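Local coordinates for putative amidohydrolase (Unidentified, PDB 3FEQ), which probably hydrolyses the peptide bond before a C-terminal proline, as a zinc-dependent prolidase of the amidohydrolase superfamily, at residues T4-L16 against L44-M58. Residues are numbered along the deposited sequence; the frame is centred on the assembly and turned at random.
Sequences TITVLQGGNVLDL and LPNAQAIDVRGKTVM
Leu8 and Ile50 run alongside each other in the same direction, with Leu8 CD1 3.8 Å from Ile50 CB. With CG1 anti to the carbonyl carbon (chi1 -59°), Ile50 carries its CD1 to Leu8 CD1. Val52 CG2 packs on Leu8 CB at 3.8 Å. Leu402 and Tyr400 of strand 398-403 cover this side. Gln9 and Asp51 take the other face, where amide and carboxylate planes stand 82° apart. Arg53 NE forms a salt bridge with Asp51 OD1 at 2.8 Å, though the hydrogen bond in it is weak.

The backbones run parallel in two ladders. In the first, Ile50 N hydrogen-bonds to Val7 O, Gln9 N to Ile50 O at 3.2 Å, and Val52 N to Gln9 O. The chain then turns at Gly10, while a type II turn from Val52 to Lys55 shifts the register by two.

The second ladder starts with a nearly straight hydrogen bond from Asn12 N to Lys55 O (3.1 Å, 175°). Beyond it, Val13 CG2 touches Val57 CG1, and Leu14 CD1 meets Met58 CE at 3.7 Å. Ile369 covers the two valines. Strand 20-30 pairs antiparallel with both N-terminal strands. The arrangement is consistent with the small beta domain that many amidohydrolase-superfamily members carry beside the metal-binding TIM barrel.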
ATOM      1  N   THR C   4       6.753 -54.824  17.201  1.00 92.37           N
ATOM      2  CA  THR C   4       7.064 -55.716  18.354  1.00 93.03           C
ATOM      3  C   THR C   4       6.638 -55.079  19.684  1.00 87.45           C
ATOM      4  O   THR C   4       5.727 -54.263  19.711  1.00 83.03           O
ATOM      5  CB  THR C   4       8.557 -56.148  18.370  1.00 97.53           C
ATOM      6  OG1 THR C   4       9.394 -55.005  18.152  1.00 98.26           O
ATOM      7  CG2 THR C   4       8.838 -57.201  17.281  1.00 91.74           C
ATOM      8  N   ILE C   5       7.310 -55.432  20.775  1.00 84.71           N
ATOM      9  CA  ILE C   5       6.670 -55.462  22.085  1.00 77.12           C
ATOM     10  C   ILE C   5       7.681 -55.279  23.224  1.00 72.96           C
ATOM     11  O   ILE C   5       8.824 -55.719  23.124  1.00 77.81           O
ATOM     12  CB  ILE C   5       5.868 -56.789  22.243  1.00 80.77           C
ATOM     13  CG1 ILE C   5       5.205 -56.903  23.616  1.00 76.49           C
ATOM     14  CG2 ILE C   5       6.742 -58.018  21.928  1.00 85.55           C
ATOM     15  CD1 ILE C   5       3.842 -57.566  23.563  1.00 78.03           C
ATOM     16  N   THR C   6       7.260 -54.615  24.296  1.00 69.14           N
ATOM     17  CA  THR C   6       8.148 -54.305  25.416  1.00 70.66           C
ATOM     18  C   THR C   6       7.470 -54.571  26.758  1.00 67.89           C
ATOM     19  O   THR C   6       6.256 -54.422  26.888  1.00 65.01           O
ATOM     20  CB  THR C   6       8.623 -52.836  25.347  1.00 71.44           C
ATOM     21  OG1 THR C   6       9.346 -52.635  24.132  1.00 71.64           O
ATOM     22  CG2 THR C   6       9.534 -52.476  26.523  1.00 70.69           C
ATOM     23  N   VAL C   7       8.258 -54.980  27.748  1.00 61.55           N
ATOM     24  CA  VAL C   7       7.745 -55.190  29.086  1.00 62.14           C
ATOM     25  C   VAL C   7       8.622 -54.520  30.128  1.00 61.03           C
ATOM     26  O   VAL C   7       9.805 -54.839  30.251  1.00 63.30           O
ATOM     27  CB  VAL C   7       7.643 -56.688  29.412  1.00 63.06           C
ATOM     28  CG1 VAL C   7       7.276 -56.889  30.881  1.00 67.83           C
ATOM     29  CG2 VAL C   7       6.629 -57.362  28.501  1.00 55.95           C
ATOM     30  N   LEU C   8       8.035 -53.602  30.885  1.00 56.45           N
ATOM     31  CA  LEU C   8       8.614 -53.206  32.157  1.00 66.78           C
ATOM     32  C   LEU C   8       8.156 -54.188  33.216  1.00 68.94           C
ATOM     33  O   LEU C   8       6.965 -54.261  33.510  1.00 69.15           O
ATOM     34  CB  LEU C   8       8.158 -51.807  32.557  1.00 71.94           C
ATOM     35  CG  LEU C   8       8.534 -50.578  31.728  1.00 69.81           C
ATOM     36  CD1 LEU C   8       9.865 -50.763  31.027  1.00 72.63           C
ATOM     37  CD2 LEU C   8       7.441 -50.242  30.733  1.00 74.11           C
ATOM     38  N   GLN C   9       9.100 -54.921  33.802  1.00 67.81           N
ATOM     39  CA  GLN C   9       8.762 -56.041  34.671  1.00 68.54           C
ATOM     40  C   GLN C   9       9.067 -55.817  36.149  1.00 66.81           C
ATOM     41  O   GLN C   9      10.155 -55.360  36.512  1.00 61.77           O
ATOM     42  CB  GLN C   9       9.412 -57.327  34.172  1.00 69.54           C
ATOM     43  CG  GLN C   9      10.860 -57.181  33.773  1.00 83.89           C
ATOM     44  CD  GLN C   9      11.382 -58.413  33.065  1.00 93.86           C
ATOM     45  OE1 GLN C   9      10.611 -59.188  32.490  1.00 97.16           O
ATOM     46  NE2 GLN C   9      12.699 -58.602  33.100  1.00 92.03           N
ATOM     47  N   GLY C  10       8.082 -56.136  36.991  1.00 65.98           N
ATOM     48  CA  GLY C  10       8.248 -56.134  38.441  1.00 71.11           C
ATOM     49  C   GLY C  10       8.309 -54.742  39.031  1.00 74.87           C
ATOM     50  O   GLY C  10       8.898 -54.538  40.099  1.00 80.32           O
ATOM     51  N   GLY C  11       7.698 -53.786  38.333  1.00 70.02           N
ATOM     52  CA  GLY C  11       7.672 -52.398  38.772  1.00 68.96           C
ATOM     53  C   GLY C  11       6.601 -52.139  39.811  1.00 69.91           C
ATOM     54  O   GLY C  11       5.672 -52.933  39.963  1.00 70.74           O
ATOM     55  N   ASN C  12       6.737 -51.034  40.538  1.00 67.01           N
ATOM     56  CA  ASN C  12       5.682 -50.581  41.431  1.00 65.81           C
ATOM     57  C   ASN C  12       4.857 -49.496  40.752  1.00 61.70           C
ATOM     58  O   ASN C  12       5.224 -48.326  40.743  1.00 64.68           O
ATOM     59  CB  ASN C  12       6.270 -50.085  42.749  1.00 70.39           C
ATOM     60  CG  ASN C  12       7.414 -50.950  43.234  1.00 70.72           C
ATOM     61  OD1 ASN C  12       8.501 -50.454  43.515  1.00 76.27           O
ATOM     62  ND2 ASN C  12       7.179 -52.251  43.319  1.00 75.44           N
ATOM     63  N   VAL C  13       3.761 -49.912  40.139  1.00 58.46           N
ATOM     64  CA  VAL C  13       2.995 -49.050  39.258  1.00 59.22           C
ATOM     65  C   VAL C  13       2.142 -48.066  40.048  1.00 61.00           C
ATOM     66  O   VAL C  13       1.292 -48.457  40.842  1.00 62.09           O
ATOM     67  CB  VAL C  13       2.112 -49.880  38.310  1.00 57.43           C
ATOM     68  CG1 VAL C  13       1.078 -49.010  37.621  1.00 62.52           C
ATOM     69  CG2 VAL C  13       2.973 -50.595  37.288  1.00 51.70           C
ATOM     70  N   LEU C  14       2.389 -46.783  39.830  1.00 65.52           N
ATOM     71  CA  LEU C  14       1.651 -45.753  40.522  1.00 66.76           C
ATOM     72  C   LEU C  14       0.274 -45.646  39.916  1.00 68.12           C
ATOM     73  O   LEU C  14       0.128 -45.376  38.729  1.00 68.45           O
ATOM     74  CB  LEU C  14       2.363 -44.414  40.407  1.00 67.65           C
ATOM     75  CG  LEU C  14       2.257 -43.474  41.605  1.00 70.37           C
ATOM     76  CD1 LEU C  14       2.925 -42.153  41.259  1.00 78.35           C
ATOM     77  CD2 LEU C  14       0.820 -43.242  42.054  1.00 64.57           C
ATOM     78  N   ASP C  15      -0.734 -45.884  40.739  1.00 72.66           N
ATOM     79  CA  ASP C  15      -2.093 -45.582  40.358  1.00 72.96           C
ATOM     80  C   ASP C  15      -2.556 -44.364  41.119  1.00 72.93           C
ATOM     81  O   ASP C  15      -2.459 -44.312  42.343  1.00 73.25           O
ATOM     82  CB  ASP C  15      -3.008 -46.761  40.645  1.00 78.77           C
ATOM     83  CG  ASP C  15      -4.355 -46.614  39.982  1.00 89.94           C
ATOM     84  OD1 ASP C  15      -5.209 -45.878  40.527  1.00 93.59           O
ATOM     85  OD2 ASP C  15      -4.556 -47.226  38.909  1.00 98.74           O
ATOM     86  N   LEU C  16      -3.096 -43.403  40.382  1.00 73.25           N
ATOM     87  CA  LEU C  16      -3.216 -42.040  40.865  1.00 72.41           C
ATOM     88  C   LEU C  16      -4.588 -41.695  41.431  1.00 75.78           C
ATOM     89  O   LEU C  16      -4.695 -40.862  42.328  1.00 79.92           O
ATOM     90  CB  LEU C  16      -2.806 -41.052  39.776  1.00 68.86           C
ATOM     91  CG  LEU C  16      -1.292 -40.916  39.635  1.00 59.51           C
ATOM     92  CD1 LEU C  16      -0.890 -40.760  38.183  1.00 64.04           C
ATOM     93  CD2 LEU C  16      -0.786 -39.763  40.472  1.00 46.36           C
ATOM     94  N   LEU C  44       6.059 -63.915  26.934  1.00114.41           N
ATOM     95  CA  LEU C  44       6.526 -63.638  25.580  1.00114.59           C
ATOM     96  C   LEU C  44       8.037 -63.441  25.548  1.00113.93           C
ATOM     97  O   LEU C  44       8.557 -62.458  26.076  1.00117.88           O
ATOM     98  CB  LEU C  44       5.822 -62.403  25.014  1.00114.65           C
ATOM     99  CG  LEU C  44       4.599 -61.905  25.788  1.00109.05           C
ATOM    100  CD1 LEU C  44       4.778 -60.450  26.195  1.00103.27           C
ATOM    101  CD2 LEU C  44       3.333 -62.084  24.966  1.00 98.89           C
ATOM    102  N   PRO C  45       8.738 -64.383  24.924  1.00111.99           N
ATOM    103  CA  PRO C  45      10.182 -64.249  24.701  1.00111.53           C
ATOM    104  C   PRO C  45      10.495 -63.214  23.626  1.00110.49           C
ATOM    105  O   PRO C  45      11.567 -62.612  23.643  1.00103.84           O
ATOM    106  CB  PRO C  45      10.588 -65.644  24.223  1.00110.09           C
ATOM    107  CG  PRO C  45       9.361 -66.185  23.579  1.00111.61           C
ATOM    108  CD  PRO C  45       8.206 -65.641  24.371  1.00110.13           C
ATOM    109  N   ASN C  46       9.561 -63.015  22.701  1.00111.70           N
ATOM    110  CA  ASN C  46       9.788 -62.138  21.558  1.00110.90           C
ATOM    111  C   ASN C  46       9.855 -60.669  21.966  1.00109.70           C
ATOM    112  O   ASN C  46      10.132 -59.798  21.141  1.00107.81           O
ATOM    113  CB  ASN C  46       8.702 -62.341  20.501  1.00112.84           C
ATOM    114  CG  ASN C  46       7.320 -61.978  21.008  1.00119.73           C
ATOM    115  OD1 ASN C  46       6.725 -60.994  20.570  1.00122.44           O
ATOM    116  ND2 ASN C  46       6.802 -62.774  21.936  1.00123.53           N
ATOM    117  N   ALA C  47       9.600 -60.402  23.242  1.00107.98           N
ATOM    118  CA  ALA C  47       9.432 -59.034  23.719  1.00103.49           C
ATOM    119  C   ALA C  47      10.777 -58.328  23.855  1.00101.98           C
ATOM    120  O   ALA C  47      11.818 -58.881  23.498  1.00106.17           O
ATOM    121  CB  ALA C  47       8.690 -59.024  25.047  1.00105.84           C
ATOM    122  N   GLN C  48      10.747 -57.104  24.371  1.00 97.82           N
ATOM    123  CA  GLN C  48      11.971 -56.372  24.674  1.00 97.12           C
ATOM    124  C   GLN C  48      11.898 -55.722  26.053  1.00 93.98           C
ATOM    125  O   GLN C  48      11.176 -54.746  26.252  1.00 95.69           O
ATOM    126  CB  GLN C  48      12.237 -55.308  23.606  1.00 98.79           C
ATOM    127  CG  GLN C  48      13.589 -54.626  23.734  1.00105.68           C
ATOM    128  CD  GLN C  48      14.305 -54.497  22.404  1.00112.77           C
ATOM    129  OE1 GLN C  48      14.816 -55.478  21.863  1.00118.15           O
ATOM    130  NE2 GLN C  48      14.345 -53.282  21.868  1.00115.39           N
ATOM    131  N   ALA C  49      12.650 -56.272  27.000  1.00 92.05           N
ATOM    132  CA  ALA C  49      12.272 -56.233  28.373  1.00 91.13           C
ATOM    133  C   ALA C  49      13.237 -55.418  29.183  1.00 86.59           C
ATOM    134  O   ALA C  49      14.383 -55.291  28.825  1.00 84.11           O
ATOM    135  CB  ALA C  49      12.194 -57.590  28.895  1.00 96.81           C
ATOM    136  N   ILE C  50      12.766 -54.886  30.296  1.00 79.22           N
ATOM    137  CA  ILE C  50      13.544 -53.941  31.074  1.00 75.93           C
ATOM    138  C   ILE C  50      13.213 -54.164  32.546  1.00 80.41           C
ATOM    139  O   ILE C  50      12.052 -54.066  32.944  1.00 81.54           O
ATOM    140  CB  ILE C  50      13.229 -52.495  30.660  1.00 73.32           C
ATOM    141  CG1 ILE C  50      13.524 -52.296  29.173  1.00 75.35           C
ATOM    142  CG2 ILE C  50      14.036 -51.512  31.480  1.00 69.33           C
ATOM    143  CD1 ILE C  50      12.736 -51.177  28.532  1.00 68.52           C
ATOM    144  N   ASP C  51      14.223 -54.519  33.340  1.00 82.44           N
ATOM    145  CA  ASP C  51      13.998 -54.909  34.731  1.00 83.79           C
ATOM    146  C   ASP C  51      13.829 -53.695  35.628  1.00 80.50           C
ATOM    147  O   ASP C  51      14.759 -52.914  35.832  1.00 77.97           O
ATOM    148  CB  ASP C  51      15.121 -55.813  35.251  1.00 89.50           C
ATOM    149  CG  ASP C  51      14.683 -56.670  36.433  1.00 97.61           C
ATOM    150  OD1 ASP C  51      14.968 -56.291  37.587  1.00 99.82           O
ATOM    151  OD2 ASP C  51      14.044 -57.721  36.211  1.00107.14           O
ATOM    152  N   VAL C  52      12.620 -53.549  36.156  1.00 80.31           N
ATOM    153  CA  VAL C  52      12.260 -52.405  36.965  1.00 82.14           C
ATOM    154  C   VAL C  52      11.913 -52.860  38.375  1.00 85.26           C
ATOM    155  O   VAL C  52      10.839 -52.562  38.894  1.00 83.61           O
ATOM    156  CB  VAL C  52      11.065 -51.677  36.357  1.00 83.97           C
ATOM    157  CG1 VAL C  52      10.914 -50.304  36.981  1.00 97.65           C
ATOM    158  CG2 VAL C  52      11.237 -51.554  34.852  1.00 76.92           C
ATOM    159  N   ARG C  53      12.828 -53.602  38.988  1.00 89.19           N
ATOM    160  CA  ARG C  53      12.593 -54.147  40.318  1.00 90.51           C
ATOM    161  C   ARG C  53      12.789 -53.060  41.378  1.00 87.69           C
ATOM    162  O   ARG C  53      13.757 -52.291  41.324  1.00 84.31           O
ATOM    163  CB  ARG C  53      13.466 -55.401  40.559  1.00 97.06           C
ATOM    164  CG  ARG C  53      14.655 -55.271  41.540  1.00108.95           C
ATOM    165  CD  ARG C  53      15.847 -54.479  40.980  1.00115.71           C
ATOM    166  NE  ARG C  53      16.256 -54.923  39.653  1.00121.33           N
ATOM    167  CZ  ARG C  53      17.056 -54.242  38.838  1.00119.11           C
ATOM    168  NH1 ARG C  53      17.369 -54.744  37.652  1.00116.76           N
ATOM    169  NH2 ARG C  53      17.536 -53.060  39.200  1.00118.33           N
ATOM    170  N   GLY C  54      11.821 -52.946  42.284  1.00 85.10           N
ATOM    171  CA  GLY C  54      11.895 -51.982  43.383  1.00 87.06           C
ATOM    172  C   GLY C  54      12.027 -50.544  42.912  1.00 85.71           C
ATOM    173  O   GLY C  54      12.724 -49.734  43.535  1.00 83.95           O
ATOM    174  N   LYS C  55      11.374 -50.239  41.790  1.00 82.63           N
ATOM    175  CA  LYS C  55      11.394 -48.905  41.204  1.00 73.98           C
ATOM    176  C   LYS C  55      10.006 -48.484  40.757  1.00 68.94           C
ATOM    177  O   LYS C  55       9.242 -49.297  40.239  1.00 69.44           O
ATOM    178  CB  LYS C  55      12.379 -48.847  40.039  1.00 67.49           C
ATOM    179  CG  LYS C  55      13.791 -48.569  40.500  1.00 72.69           C
ATOM    180  CD  LYS C  55      14.786 -48.696  39.379  1.00 75.22           C
ATOM    181  CE  LYS C  55      15.090 -50.147  39.086  1.00 83.59           C
ATOM    182  NZ  LYS C  55      16.220 -50.267  38.133  1.00 86.27           N
ATOM    183  N   THR C  56       9.675 -47.220  40.985  1.00 62.03           N
ATOM    184  CA  THR C  56       8.339 -46.728  40.702  1.00 60.21           C
ATOM    185  C   THR C  56       8.178 -46.395  39.234  1.00 57.97           C
ATOM    186  O   THR C  56       8.922 -45.596  38.688  1.00 55.29           O
ATOM    187  CB  THR C  56       8.022 -45.494  41.530  1.00 60.41           C
ATOM    188  OG1 THR C  56       8.065 -45.840  42.917  1.00 67.52           O
ATOM    189  CG2 THR C  56       6.639 -44.970  41.191  1.00 68.72           C
ATOM    190  N   VAL C  57       7.213 -47.031  38.589  1.00 59.53           N
ATOM    191  CA  VAL C  57       6.882 -46.690  37.211  1.00 60.91           C
ATOM    192  C   VAL C  57       5.557 -45.927  37.156  1.00 59.78           C
ATOM    193  O   VAL C  57       4.525 -46.418  37.621  1.00 56.94           O
ATOM    194  CB  VAL C  57       6.896 -47.936  36.272  1.00 56.58           C
ATOM    195  CG1 VAL C  57       6.447 -49.174  37.003  1.00 66.74           C
ATOM    196  CG2 VAL C  57       6.056 -47.708  35.026  1.00 58.46           C
ATOM    197  N   MET C  58       5.621 -44.691  36.666  1.00 56.08           N
ATOM    198  CA  MET C  58       4.444 -43.821  36.602  1.00 53.15           C
ATOM    199  C   MET C  58       4.266 -43.218  35.211  1.00 51.96           C
ATOM    200  O   MET C  58       5.144 -43.352  34.369  1.00 56.47           O
ATOM    201  CB  MET C  58       4.497 -42.739  37.688  1.00 54.25           C
ATOM    202  CG  MET C  58       5.691 -41.809  37.646  1.00 46.86           C
ATOM    203  SD  MET C  58       5.589 -40.608  38.992  1.00 38.05           S
ATOM    204  CE  MET C  58       4.050 -39.773  38.614  1.00 40.22           C
TER